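PDB 6WCI: cysteine desulfurase from Stenotrophomonas maltophilia, which probably removes sulfur from L-cysteine with the aid of pyridoxal 5'-phosphate, handing it to a sulfur carrier and releasing L-alanine. Local coordinates for residues K186-T191 and R204-E209; V135-R140 and D175-A180; V190-N195 and R228-A233. All coordinates share one frame; numbering follows the deposited sequence.

Contact 1 (K186-T191 and R204-E209); sequences KLLAVT and REICRE
Leu188 and Val190 meet Ile206 in a buried, wholly apolar strand-to-helix contact within a beta-alpha-beta unit, formed by strand 185-191, helix 203-212 and the parallel strand 216-220. No hydrogen bond crosses it. One helix residue, Ile206, serves two strand residues that stand two positions apart on the same face, and it does so by dividing its branches between them. Its methyl CG2 meets Leu188, with Ile206 CG2 3.6 Å from Leu188 CD2. Its longer arm goes to the other neighbour, Ile206 CD1 lying 4.5 Å from Val190 CG2 in a looser approach. The split follows from the first torsion of the isoleucine: at chi1 -72° CG2 stands anti to the backbone N while CG1 stands anti to the carbonyl carbon, which sends the two branches different ways. The Leu188 side chain comes in at about a right angle to that of Ile206 and touches it through a single methyl. The backbones stay well apart, with Val190 CA 8.9 Å from Ile206 CA, and the two segments meet through their side chains. The next helix residue, Cys207, packs on Thr217 and Val219 of strand 216-220. On the opposite face of the sheet Leu187 and Ala189 pack on Trp150 of helix 148-157, which leaves strand 185-191 between helices, with strands 135-139 and 216-220 at its flanks.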
ATOM      1  N   LYS B 186      -9.478 -20.327 -20.092  1.00 35.55           N
ATOM      2  CA  LYS B 186     -10.113 -19.022 -20.048  1.00 34.44           C
ATOM      3  C   LYS B 186      -9.165 -17.885 -19.693  1.00 36.94           C
ATOM      4  O   LYS B 186      -9.533 -16.719 -19.897  1.00 32.62           O
ATOM      5  CB  LYS B 186     -11.287 -19.041 -19.055  1.00 35.55           C
ATOM      6  CG  LYS B 186     -12.296 -20.161 -19.295  1.00 35.07           C
ATOM      7  CD  LYS B 186     -12.910 -20.055 -20.683  1.00 38.48           C
ATOM      8  CE  LYS B 186     -13.909 -21.166 -20.926  1.00 47.66           C
ATOM      9  NZ  LYS B 186     -14.307 -21.263 -22.368  1.00 54.55           N
ATOM     10  N   LEU B 187      -7.966 -18.181 -19.178  1.00 33.25           N
ATOM     11  CA  LEU B 187      -7.042 -17.142 -18.740  1.00 36.95           C
ATOM     12  C   LEU B 187      -5.601 -17.633 -18.864  1.00 33.09           C
ATOM     13  O   LEU B 187      -5.309 -18.809 -18.616  1.00 35.83           O
ATOM     14  CB  LEU B 187      -7.324 -16.706 -17.285  1.00 34.79           C
ATOM     15  CG  LEU B 187      -6.601 -15.454 -16.766  1.00 33.38           C
ATOM     16  CD1 LEU B 187      -7.499 -14.618 -15.817  1.00 39.69           C
ATOM     17  CD2 LEU B 187      -5.263 -15.757 -16.079  1.00 32.10           C
ATOM     18  N   LEU B 188      -4.708 -16.717 -19.239  1.00 32.97           N
ATOM     19  CA  LEU B 188      -3.282 -17.001 -19.411  1.00 35.99           C
ATOM     20  C   LEU B 188      -2.476 -16.002 -18.599  1.00 35.21           C
ATOM     21  O   LEU B 188      -2.605 -14.790 -18.802  1.00 38.30           O
ATOM     22  CB  LEU B 188      -2.867 -16.927 -20.883  1.00 34.91           C
ATOM     23  CG  LEU B 188      -1.364 -16.915 -21.184  1.00 35.81           C
ATOM     24  CD1 LEU B 188      -0.702 -18.224 -20.787  1.00 36.74           C
ATOM     25  CD2 LEU B 188      -1.136 -16.617 -22.648  1.00 37.21           C
ATOM     26  N   ALA B 189      -1.659 -16.509 -17.674  1.00 38.24           N
ATOM     27  CA  ALA B 189      -0.764 -15.685 -16.866  1.00 37.93           C
ATOM     28  C   ALA B 189       0.637 -15.806 -17.449  1.00 41.36           C
ATOM     29  O   ALA B 189       1.286 -16.848 -17.312  1.00 41.89           O
ATOM     30  CB  ALA B 189      -0.789 -16.101 -15.393  1.00 32.96           C
ATOM     31  N   VAL B 190       1.108 -14.738 -18.085  1.00 45.88           N
ATOM     32  CA  VAL B 190       2.366 -14.766 -18.821  1.00 42.22           C
ATOM     33  C   VAL B 190       3.178 -13.528 -18.462  1.00 38.27           C
ATOM     34  O   VAL B 190       2.664 -12.403 -18.503  1.00 37.06           O
ATOM     35  CB  VAL B 190       2.128 -14.854 -20.343  1.00 40.90           C
ATOM     36  CG1 VAL B 190       1.130 -13.780 -20.807  1.00 35.35           C
ATOM     37  CG2 VAL B 190       3.449 -14.750 -21.105  1.00 39.34           C
ATOM     38  N   THR B 191       4.443 -13.732 -18.110  1.00 44.66           N
ATOM     39  CA  THR B 191       5.297 -12.605 -17.773  1.00 39.32           C
ATOM     40  C   THR B 191       5.837 -11.933 -19.031  1.00 37.54           C
ATOM     41  O   THR B 191       6.038 -12.566 -20.072  1.00 46.96           O
ATOM     42  CB  THR B 191       6.458 -13.038 -16.880  1.00 43.17           C
ATOM     43  OG1 THR B 191       7.155 -11.873 -16.432  1.00 37.60           O
ATOM     44  CG2 THR B 191       7.433 -13.925 -17.637  1.00 44.29           C
ATOM     45  N   ARG B 204       3.070  -9.457 -27.461  1.00 44.22           N
ATOM     46  CA  ARG B 204       2.159  -9.001 -28.508  1.00 46.22           C
ATOM     47  C   ARG B 204       1.646 -10.170 -29.342  1.00 48.26           C
ATOM     48  O   ARG B 204       0.431 -10.330 -29.528  1.00 43.46           O
ATOM     49  CB  ARG B 204       2.859  -7.967 -29.384  1.00 54.75           C
ATOM     50  CG  ARG B 204       1.959  -7.230 -30.356  1.00 59.58           C
ATOM     51  CD  ARG B 204       2.818  -6.502 -31.385  1.00 74.46           C
ATOM     52  NE  ARG B 204       2.488  -5.083 -31.473  1.00 85.47           N
ATOM     53  CZ  ARG B 204       1.795  -4.535 -32.465  1.00 94.47           C
ATOM     54  NH1 ARG B 204       1.360  -5.283 -33.469  1.00 97.75           N
ATOM     55  NH2 ARG B 204       1.542  -3.233 -32.456  1.00 98.09           N
ATOM     56  N   GLU B 205       2.557 -11.013 -29.838  1.00 43.61           N
ATOM     57  CA  GLU B 205       2.143 -12.213 -30.558  1.00 47.00           C
ATOM     58  C   GLU B 205       1.246 -13.096 -29.692  1.00 50.13           C
ATOM     59  O   GLU B 205       0.167 -13.517 -30.122  1.00 43.27           O
ATOM     60  CB  GLU B 205       3.378 -12.989 -31.038  1.00 52.92           C
ATOM     61  N   ILE B 206       1.666 -13.349 -28.450  1.00 51.92           N
ATOM     62  CA  ILE B 206       0.927 -14.237 -27.553  1.00 41.20           C
ATOM     63  C   ILE B 206      -0.484 -13.713 -27.307  1.00 42.57           C
ATOM     64  O   ILE B 206      -1.463 -14.460 -27.396  1.00 42.48           O
ATOM     65  CB  ILE B 206       1.702 -14.412 -26.237  1.00 41.48           C
ATOM     66  CG1 ILE B 206       2.934 -15.287 -26.473  1.00 45.19           C
ATOM     67  CG2 ILE B 206       0.805 -14.994 -25.152  1.00 40.45           C
ATOM     68  CD1 ILE B 206       4.073 -14.998 -25.516  1.00 43.32           C
ATOM     69  N   CYS B 207      -0.612 -12.425 -26.982  1.00 43.65           N
ATOM     70  CA  CYS B 207      -1.925 -11.881 -26.670  1.00 41.39           C
ATOM     71  C   CYS B 207      -2.838 -11.859 -27.880  1.00 38.79           C
ATOM     72  O   CYS B 207      -4.052 -12.027 -27.736  1.00 47.13           O
ATOM     73  CB  CYS B 207      -1.788 -10.482 -26.084  1.00 44.26           C
ATOM     74  SG  CYS B 207      -1.063 -10.512 -24.458  1.00 40.70           S
ATOM     75  N   ARG B 208      -2.287 -11.641 -29.074  1.00 40.27           N
ATOM     76  CA  ARG B 208      -3.115 -11.711 -30.271  1.00 41.39           C
ATOM     77  C   ARG B 208      -3.664 -13.117 -30.467  1.00 46.08           C
ATOM     78  O   ARG B 208      -4.828 -13.291 -30.845  1.00 44.20           O
ATOM     79  CB  ARG B 208      -2.317 -11.276 -31.501  1.00 43.07           C
ATOM     80  CG  ARG B 208      -3.067 -11.480 -32.809  1.00 46.78           C
ATOM     81  CD  ARG B 208      -2.151 -11.422 -34.012  1.00 63.24           C
ATOM     82  NE  ARG B 208      -1.106 -12.445 -33.960  1.00 75.48           N
ATOM     83  CZ  ARG B 208       0.195 -12.179 -33.875  1.00 83.59           C
ATOM     84  NH1 ARG B 208       0.617 -10.919 -33.846  1.00 82.99           N
ATOM     85  NH2 ARG B 208       1.078 -13.168 -33.829  1.00 86.31           N
ATOM     86  N   GLU B 209      -2.836 -14.135 -30.223  1.00 46.24           N
ATOM     87  CA  GLU B 209      -3.293 -15.510 -30.389  1.00 47.93           C
ATOM     88  C   GLU B 209      -4.233 -15.905 -29.259  1.00 48.15           C
ATOM     89  O   GLU B 209      -5.197 -16.646 -29.475  1.00 49.96           O
ATOM     90  CB  GLU B 209      -2.094 -16.454 -30.462  1.00 52.00           C
ATOM     91  CG  GLU B 209      -2.441 -17.893 -30.756  1.00 60.50           C
ATOM     92  CD  GLU B 209      -3.140 -18.079 -32.094  1.00 66.85           C
ATOM     93  OE1 GLU B 209      -2.732 -17.427 -33.081  1.00 65.73           O
ATOM     94  OE2 GLU B 209      -4.106 -18.874 -32.147  1.00 66.63           O
TER

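Contact 2 (V135-R140 and D175-A180); sequences VILITR and DALRAA
Leu137 packs on Leu177 and Ala180 in the alpha/beta sheet of this class-V aminotransferase fold, where a crossover helix covers the strand that its own connection skips. Helix 174-180 links strand 160-164 to strand 185-191, and strand 135-139 lies between those two in the sheet. Leu137, in the middle of that strand, points at the helix and makes every close touch on the strand side. Its CG is anti to the backbone N (chi1 -173°), which carries both methyls out from the sheet. Leu177 is reached differently: its bond to CB does not aim at the strand, but the rest of the side chain brings CD1 to the contact. Ala180, a short residue near the helix end, allows a close approach, with Leu137 CA 7.9 Å from Ala180 CA. Beside these three, Arg162 of strand 160-164 and Leu188 of strand 185-191 also pack on Leu137. The other face of the strand belongs to different partners: Ile136 and Ile138 pack on Trp150 of helix 148-157, and Ile138 also touches Phe281 of the second subunit. The leucine methyls share the work unequally. Leu137 CD2 touches both partners, 3.7 Å from Leu177 CD1 and 4.0 Å from Ala180 CB, while Leu137 CD1 reaches the alanine alone, 4.1 Å from Ala180 CB.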
ATOM      1  N   VAL B 135      -9.840 -23.796 -17.294  1.00 44.48           N
ATOM      2  CA  VAL B 135      -8.402 -23.953 -17.145  1.00 41.40           C
ATOM      3  C   VAL B 135      -7.765 -22.581 -17.098  1.00 34.31           C
ATOM      4  O   VAL B 135      -8.100 -21.712 -17.912  1.00 41.42           O
ATOM      5  CB  VAL B 135      -7.818 -24.798 -18.287  1.00 40.51           C
ATOM      6  CG1 VAL B 135      -6.281 -24.801 -18.231  1.00 42.65           C
ATOM      7  CG2 VAL B 135      -8.382 -26.197 -18.195  1.00 39.90           C
ATOM      8  N   ILE B 136      -6.882 -22.380 -16.120  1.00 34.23           N
ATOM      9  CA  ILE B 136      -5.998 -21.224 -16.056  1.00 36.18           C
ATOM     10  C   ILE B 136      -4.622 -21.691 -16.517  1.00 42.33           C
ATOM     11  O   ILE B 136      -4.059 -22.644 -15.964  1.00 36.28           O
ATOM     12  CB  ILE B 136      -5.925 -20.642 -14.636  1.00 31.55           C
ATOM     13  CG1 ILE B 136      -7.322 -20.264 -14.122  1.00 38.48           C
ATOM     14  CG2 ILE B 136      -4.966 -19.441 -14.586  1.00 38.87           C
ATOM     15  CD1 ILE B 136      -7.339 -19.887 -12.655  1.00 40.42           C
ATOM     16  N   LEU B 137      -4.086 -21.037 -17.533  1.00 34.35           N
ATOM     17  CA  LEU B 137      -2.805 -21.431 -18.111  1.00 35.67           C
ATOM     18  C   LEU B 137      -1.750 -20.456 -17.602  1.00 34.98           C
ATOM     19  O   LEU B 137      -1.908 -19.240 -17.747  1.00 40.50           O
ATOM     20  CB  LEU B 137      -2.881 -21.440 -19.637  1.00 36.85           C
ATOM     21  CG  LEU B 137      -1.667 -21.992 -20.392  1.00 44.50           C
ATOM     22  CD1 LEU B 137      -1.447 -23.449 -20.036  1.00 42.14           C
ATOM     23  CD2 LEU B 137      -1.839 -21.830 -21.894  1.00 45.99           C
ATOM     24  N   ILE B 138      -0.704 -20.990 -16.967  1.00 45.01           N
ATOM     25  CA  ILE B 138       0.347 -20.204 -16.319  1.00 41.17           C
ATOM     26  C   ILE B 138       1.686 -20.704 -16.833  1.00 42.79           C
ATOM     27  O   ILE B 138       1.911 -21.917 -16.862  1.00 39.83           O
ATOM     28  CB  ILE B 138       0.301 -20.347 -14.785  1.00 34.26           C
ATOM     29  CG1 ILE B 138      -1.129 -20.134 -14.255  1.00 38.42           C
ATOM     30  CG2 ILE B 138       1.336 -19.429 -14.119  1.00 33.77           C
ATOM     31  CD1 ILE B 138      -1.257 -20.365 -12.762  1.00 35.79           C
ATOM     32  N   THR B 139       2.585 -19.791 -17.206  1.00 46.15           N
ATOM     33  CA  THR B 139       3.862 -20.247 -17.756  1.00 47.20           C
ATOM     34  C   THR B 139       4.795 -20.731 -16.652  1.00 45.16           C
ATOM     35  O   THR B 139       4.723 -20.290 -15.501  1.00 48.99           O
ATOM     36  CB  THR B 139       4.579 -19.156 -18.556  1.00 48.66           C
ATOM     37  OG1 THR B 139       5.499 -18.460 -17.703  1.00 46.92           O
ATOM     38  CG2 THR B 139       3.602 -18.177 -19.156  1.00 55.09           C
ATOM     39  N   ARG B 140       5.688 -21.648 -17.034  1.00 44.29           N
ATOM     40  CA  ARG B 140       6.691 -22.209 -16.137  1.00 52.23           C
ATOM     41  C   ARG B 140       7.585 -21.150 -15.493  1.00 51.27           C
ATOM     42  O   ARG B 140       8.141 -21.397 -14.416  1.00 46.51           O
ATOM     43  CB  ARG B 140       7.541 -23.214 -16.931  1.00 61.44           C
ATOM     44  CG  ARG B 140       8.739 -23.789 -16.213  1.00 66.56           C
ATOM     45  CD  ARG B 140       8.325 -24.586 -14.996  1.00 67.22           C
ATOM     46  NE  ARG B 140       7.473 -25.718 -15.344  1.00 63.31           N
ATOM     47  CZ  ARG B 140       7.103 -26.652 -14.478  1.00 58.32           C
ATOM     48  NH1 ARG B 140       7.520 -26.585 -13.218  1.00 57.73           N
ATOM     49  NH2 ARG B 140       6.313 -27.642 -14.867  1.00 60.81           N
ATOM     50  N   ASP B 175       5.283 -23.442 -29.576  1.00 55.34           N
ATOM     51  CA  ASP B 175       4.596 -24.621 -30.088  1.00 59.30           C
ATOM     52  C   ASP B 175       3.701 -25.226 -29.019  1.00 54.36           C
ATOM     53  O   ASP B 175       2.502 -25.429 -29.236  1.00 51.90           O
ATOM     54  CB  ASP B 175       5.609 -25.661 -30.577  1.00 68.05           C
ATOM     55  CG  ASP B 175       6.014 -25.449 -32.017  1.00 72.11           C
ATOM     56  OD1 ASP B 175       5.415 -24.577 -32.679  1.00 74.85           O
ATOM     57  OD2 ASP B 175       6.929 -26.155 -32.483  1.00 78.27           O
ATOM     58  N   ALA B 176       4.270 -25.508 -27.845  1.00 51.75           N
ATOM     59  CA  ALA B 176       3.482 -26.099 -26.772  1.00 63.06           C
ATOM     60  C   ALA B 176       2.412 -25.136 -26.259  1.00 53.44           C
ATOM     61  O   ALA B 176       1.359 -25.582 -25.790  1.00 49.14           O
ATOM     62  CB  ALA B 176       4.399 -26.545 -25.633  1.00 61.14           C
ATOM     63  N   LEU B 177       2.644 -23.826 -26.362  1.00 52.21           N
ATOM     64  CA  LEU B 177       1.656 -22.862 -25.876  1.00 53.70           C
ATOM     65  C   LEU B 177       0.394 -22.890 -26.731  1.00 49.19           C
ATOM     66  O   LEU B 177      -0.722 -22.965 -26.202  1.00 49.57           O
ATOM     67  CB  LEU B 177       2.253 -21.460 -25.850  1.00 44.89           C
ATOM     68  CG  LEU B 177       1.335 -20.293 -25.488  1.00 45.64           C
ATOM     69  CD1 LEU B 177       0.794 -20.397 -24.060  1.00 45.80           C
ATOM     70  CD2 LEU B 177       2.067 -18.974 -25.690  1.00 43.40           C
ATOM     71  N   ARG B 178       0.552 -22.833 -28.058  1.00 48.79           N
ATOM     72  CA  ARG B 178      -0.603 -22.964 -28.939  1.00 55.16           C
ATOM     73  C   ARG B 178      -1.324 -24.286 -28.707  1.00 57.18           C
ATOM     74  O   ARG B 178      -2.561 -24.329 -28.653  1.00 53.80           O
ATOM     75  CB  ARG B 178      -0.174 -22.845 -30.398  1.00 64.92           C
ATOM     76  CG  ARG B 178      -0.035 -21.422 -30.889  1.00 71.40           C
ATOM     77  CD  ARG B 178       0.358 -21.383 -32.356  1.00 79.67           C
ATOM     78  NE  ARG B 178       1.779 -21.656 -32.550  1.00 81.30           N
ATOM     79  CZ  ARG B 178       2.732 -20.739 -32.425  1.00 78.14           C
ATOM     80  NH1 ARG B 178       2.407 -19.496 -32.097  1.00 76.12           N
ATOM     81  NH2 ARG B 178       4.007 -21.066 -32.621  1.00 72.92           N
ATOM     82  N   ALA B 179      -0.569 -25.374 -28.561  1.00 57.67           N
ATOM     83  CA  ALA B 179      -1.200 -26.661 -28.297  1.00 59.41           C
ATOM     84  C   ALA B 179      -1.920 -26.659 -26.954  1.00 55.27           C
ATOM     85  O   ALA B 179      -2.912 -27.378 -26.783  1.00 61.21           O
ATOM     86  CB  ALA B 179      -0.158 -27.780 -28.346  1.00 54.94           C
ATOM     87  N   ALA B 180      -1.446 -25.846 -26.003  1.00 48.59           N
ATOM     88  CA  ALA B 180      -2.033 -25.784 -24.671  1.00 51.68           C
ATOM     89  C   ALA B 180      -3.256 -24.881 -24.598  1.00 50.79           C
ATOM     90  O   ALA B 180      -4.022 -24.984 -23.633  1.00 47.91           O
ATOM     91  CB  ALA B 180      -0.997 -25.295 -23.656  1.00 53.31           C
TER

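Contact 3 (V190-N195 and R228-A233); sequences VTHVSN and RKVDVA
His192 and Val193, just past the end of strand 185-191, face Arg228 and Val230 of the segment that runs into helix 232-235, and van der Waals touches make up most of the contact. The imidazole presents one carbon to the valine: His192 CE1 is 3.9 Å from Val230 CG2 and 4.0 Å from Val230 CG1. The two methyls are placed unlike each other, since CG1 lies in the ring plane at its edge while CG2 comes obliquely. The side chains advance from opposite directions, the histidine with CG anti to its backbone N (chi1 -168°), which extends the ring across the interval. A looser touch joins the other two residues, with Val193 CG2 4.4 Å from Arg228 CD.

Polar groups approach without bonding across the contact. Arg228 NE stands 4.2 Å from His192 NE2, each nitrogen approaching the other's flat group obliquely, and each group has a firmer partner elsewhere. His192 ND1 is hydrogen-bonded to Tyr240 OH, which would help set the rotation of the ring, and Tyr240 also packs on Val230. Arg228 NH2 forms a salt bridge with Glu350.

Capping accounts for the far end of 228-233. Asp231 is the N-cap of the short helix, its OD1 bonded to Ala234 N and also to Asn102 ND2.

The contact joins the loop leaving the C-terminal end of strand 185-191, where the backbone of His192 is still hydrogen-bonded to that of Asp220, to the connection between strands 216-220 and 239-243. Loops leaving the C-terminal ends of parallel strands form the cofactor side of the large domain in fold type I pyridoxal-phosphate enzymes, the fold to which this protein with its Lys246-linked cofactor belongs.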
ATOM      1  N   VAL B 190       1.108 -14.738 -18.085  1.00 45.88           N
ATOM      2  CA  VAL B 190       2.366 -14.766 -18.821  1.00 42.22           C
ATOM      3  C   VAL B 190       3.178 -13.528 -18.462  1.00 38.27           C
ATOM      4  O   VAL B 190       2.664 -12.403 -18.503  1.00 37.06           O
ATOM      5  CB  VAL B 190       2.128 -14.854 -20.343  1.00 40.90           C
ATOM      6  CG1 VAL B 190       1.130 -13.780 -20.807  1.00 35.35           C
ATOM      7  CG2 VAL B 190       3.449 -14.750 -21.105  1.00 39.34           C
ATOM      8  N   THR B 191       4.443 -13.732 -18.110  1.00 44.66           N
ATOM      9  CA  THR B 191       5.297 -12.605 -17.773  1.00 39.32           C
ATOM     10  C   THR B 191       5.837 -11.933 -19.031  1.00 37.54           C
ATOM     11  O   THR B 191       6.038 -12.566 -20.072  1.00 46.96           O
ATOM     12  CB  THR B 191       6.458 -13.038 -16.880  1.00 43.17           C
ATOM     13  OG1 THR B 191       7.155 -11.873 -16.432  1.00 37.60           O
ATOM     14  CG2 THR B 191       7.433 -13.925 -17.637  1.00 44.29           C
ATOM     15  N   HIS B 192       6.035 -10.618 -18.934  1.00 37.27           N
ATOM     16  CA  HIS B 192       6.657  -9.899 -20.034  1.00 38.62           C
ATOM     17  C   HIS B 192       8.158 -10.123 -20.009  1.00 47.43           C
ATOM     18  O   HIS B 192       8.767 -10.448 -21.038  1.00 41.49           O
ATOM     19  CB  HIS B 192       6.320  -8.413 -19.956  1.00 37.76           C
ATOM     20  CG  HIS B 192       6.662  -7.642 -21.190  1.00 39.38           C
ATOM     21  ND1 HIS B 192       6.276  -6.333 -21.376  1.00 38.50           N
ATOM     22  CD2 HIS B 192       7.364  -7.992 -22.296  1.00 41.57           C
ATOM     23  CE1 HIS B 192       6.714  -5.913 -22.549  1.00 44.02           C
ATOM     24  NE2 HIS B 192       7.375  -6.900 -23.128  1.00 41.03           N
ATOM     25  N   VAL B 193       8.756 -10.009 -18.826  1.00 40.10           N
ATOM     26  CA  VAL B 193      10.182 -10.247 -18.632  1.00 41.81           C
ATOM     27  C   VAL B 193      10.375 -11.067 -17.364  1.00 50.99           C
ATOM     28  O   VAL B 193       9.842 -10.719 -16.305  1.00 49.12           O
ATOM     29  CB  VAL B 193      10.976  -8.933 -18.554  1.00 45.99           C
ATOM     30  CG1 VAL B 193      12.456  -9.222 -18.335  1.00 44.58           C
ATOM     31  CG2 VAL B 193      10.781  -8.127 -19.827  1.00 49.31           C
ATOM     32  N   SER B 194      11.132 -12.156 -17.474  1.00 43.00           N
ATOM     33  CA  SER B 194      11.373 -13.055 -16.354  1.00 45.36           C
ATOM     34  C   SER B 194      12.405 -12.456 -15.406  1.00 44.60           C
ATOM     35  O   SER B 194      13.481 -12.025 -15.839  1.00 45.68           O
ATOM     36  CB  SER B 194      11.843 -14.418 -16.878  1.00 46.12           C
ATOM     37  OG  SER B 194      12.527 -15.161 -15.881  1.00 48.55           O
ATOM     38  N   ASN B 195      12.081 -12.441 -14.108  1.00 43.26           N
ATOM     39  CA  ASN B 195      12.990 -11.916 -13.096  1.00 44.85           C
ATOM     40  C   ASN B 195      14.171 -12.836 -12.820  1.00 48.31           C
ATOM     41  O   ASN B 195      15.108 -12.419 -12.132  1.00 47.53           O
ATOM     42  CB  ASN B 195      12.249 -11.670 -11.781  1.00 44.68           C
ATOM     43  CG  ASN B 195      11.811 -12.956 -11.125  1.00 43.94           C
ATOM     44  OD1 ASN B 195      11.122 -13.773 -11.741  1.00 42.49           O
ATOM     45  ND2 ASN B 195      12.233 -13.161  -9.882  1.00 43.36           N
ATOM     46  N   ARG B 228      12.869  -1.445 -20.572  1.00 55.45           N
ATOM     47  CA  ARG B 228      12.584  -1.226 -21.980  1.00 54.93           C
ATOM     48  C   ARG B 228      11.348  -0.354 -22.111  1.00 56.00           C
ATOM     49  O   ARG B 228      10.556  -0.218 -21.172  1.00 59.62           O
ATOM     50  CB  ARG B 228      12.361  -2.546 -22.713  1.00 50.74           C
ATOM     51  CG  ARG B 228      11.102  -3.249 -22.247  1.00 49.92           C
ATOM     52  CD  ARG B 228      11.121  -4.718 -22.615  1.00 52.61           C
ATOM     53  NE  ARG B 228      10.984  -4.919 -24.052  1.00 59.32           N
ATOM     54  CZ  ARG B 228      11.976  -5.259 -24.864  1.00 62.04           C
ATOM     55  NH1 ARG B 228      13.203  -5.439 -24.389  1.00 63.58           N
ATOM     56  NH2 ARG B 228      11.736  -5.420 -26.156  1.00 63.65           N
ATOM     57  N   LYS B 229      11.187   0.237 -23.293  1.00 55.15           N
ATOM     58  CA  LYS B 229       9.969   0.980 -23.575  1.00 58.86           C
ATOM     59  C   LYS B 229       8.828   0.003 -23.769  1.00 51.08           C
ATOM     60  O   LYS B 229       8.925  -0.922 -24.580  1.00 50.08           O
ATOM     61  CB  LYS B 229      10.115   1.868 -24.806  1.00 62.21           C
ATOM     62  CG  LYS B 229       8.851   2.702 -25.024  1.00 64.03           C
ATOM     63  CD  LYS B 229       9.041   3.881 -25.956  1.00 68.85           C
ATOM     64  CE  LYS B 229       7.790   4.754 -25.985  1.00 75.09           C
ATOM     65  NZ  LYS B 229       6.549   3.991 -26.341  1.00 75.68           N
ATOM     66  N   VAL B 230       7.756   0.192 -23.014  1.00 46.35           N
ATOM     67  CA  VAL B 230       6.561  -0.619 -23.163  1.00 48.97           C
ATOM     68  C   VAL B 230       5.419   0.305 -23.555  1.00 51.10           C
ATOM     69  O   VAL B 230       5.082   1.242 -22.817  1.00 52.91           O
ATOM     70  CB  VAL B 230       6.225  -1.415 -21.892  1.00 44.99           C
ATOM     71  CG1 VAL B 230       5.034  -2.326 -22.157  1.00 38.17           C
ATOM     72  CG2 VAL B 230       7.423  -2.242 -21.450  1.00 41.24           C
ATOM     73  N   ASP B 231       4.867   0.066 -24.741  1.00 48.54           N
ATOM     74  CA  ASP B 231       3.583   0.611 -25.169  1.00 47.14           C
ATOM     75  C   ASP B 231       2.544  -0.427 -24.770  1.00 42.88           C
ATOM     76  O   ASP B 231       2.275  -1.379 -25.506  1.00 40.25           O
ATOM     77  CB  ASP B 231       3.601   0.878 -26.671  1.00 48.19           C
ATOM     78  CG  ASP B 231       2.274   1.395 -27.204  1.00 50.28           C
ATOM     79  OD1 ASP B 231       1.252   1.329 -26.489  1.00 50.25           O
ATOM     80  OD2 ASP B 231       2.254   1.874 -28.360  1.00 51.54           O
ATOM     81  N   VAL B 232       1.954  -0.247 -23.582  1.00 39.34           N
ATOM     82  CA  VAL B 232       1.050  -1.269 -23.058  1.00 35.67           C
ATOM     83  C   VAL B 232      -0.143  -1.465 -23.992  1.00 41.77           C
ATOM     84  O   VAL B 232      -0.604  -2.592 -24.205  1.00 43.22           O
ATOM     85  CB  VAL B 232       0.593  -0.919 -21.627  1.00 34.49           C
ATOM     86  CG1 VAL B 232      -0.486  -1.874 -21.172  1.00 33.41           C
ATOM     87  CG2 VAL B 232       1.764  -0.966 -20.658  1.00 34.38           C
ATOM     88  N   ALA B 233      -0.661  -0.373 -24.562  1.00 46.67           N
ATOM     89  CA  ALA B 233      -1.870  -0.472 -25.375  1.00 42.40           C
ATOM     90  C   ALA B 233      -1.619  -1.283 -26.635  1.00 43.83           C
ATOM     91  O   ALA B 233      -2.495  -2.033 -27.078  1.00 44.03           O
ATOM     92  CB  ALA B 233      -2.389   0.918 -25.735  1.00 43.07           C
TER

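How the contacts relate
Followed from the N terminus, contact 2 comes first: strand 135-139 is met again by helix 174-180, after a helix and edge strand 160-164 have intervened, and it closes before the others open. The chain then enters strand 185-191, from which contacts 1 and 3 both start, sharing Val190 and Thr191. Contact 1 closes at 204-209, its loop lying within the longer one that contact 3 closes at 228-233, after strand 216-220; none cross. Contacts 1 and 2 are joined through the sheet itself, where Ala189 N lies 2.7 Å from Leu137 O, a probable hydrogen bond. Together they tie two helices to neighbouring strands, while contact 3 links loops beyond the strand ends.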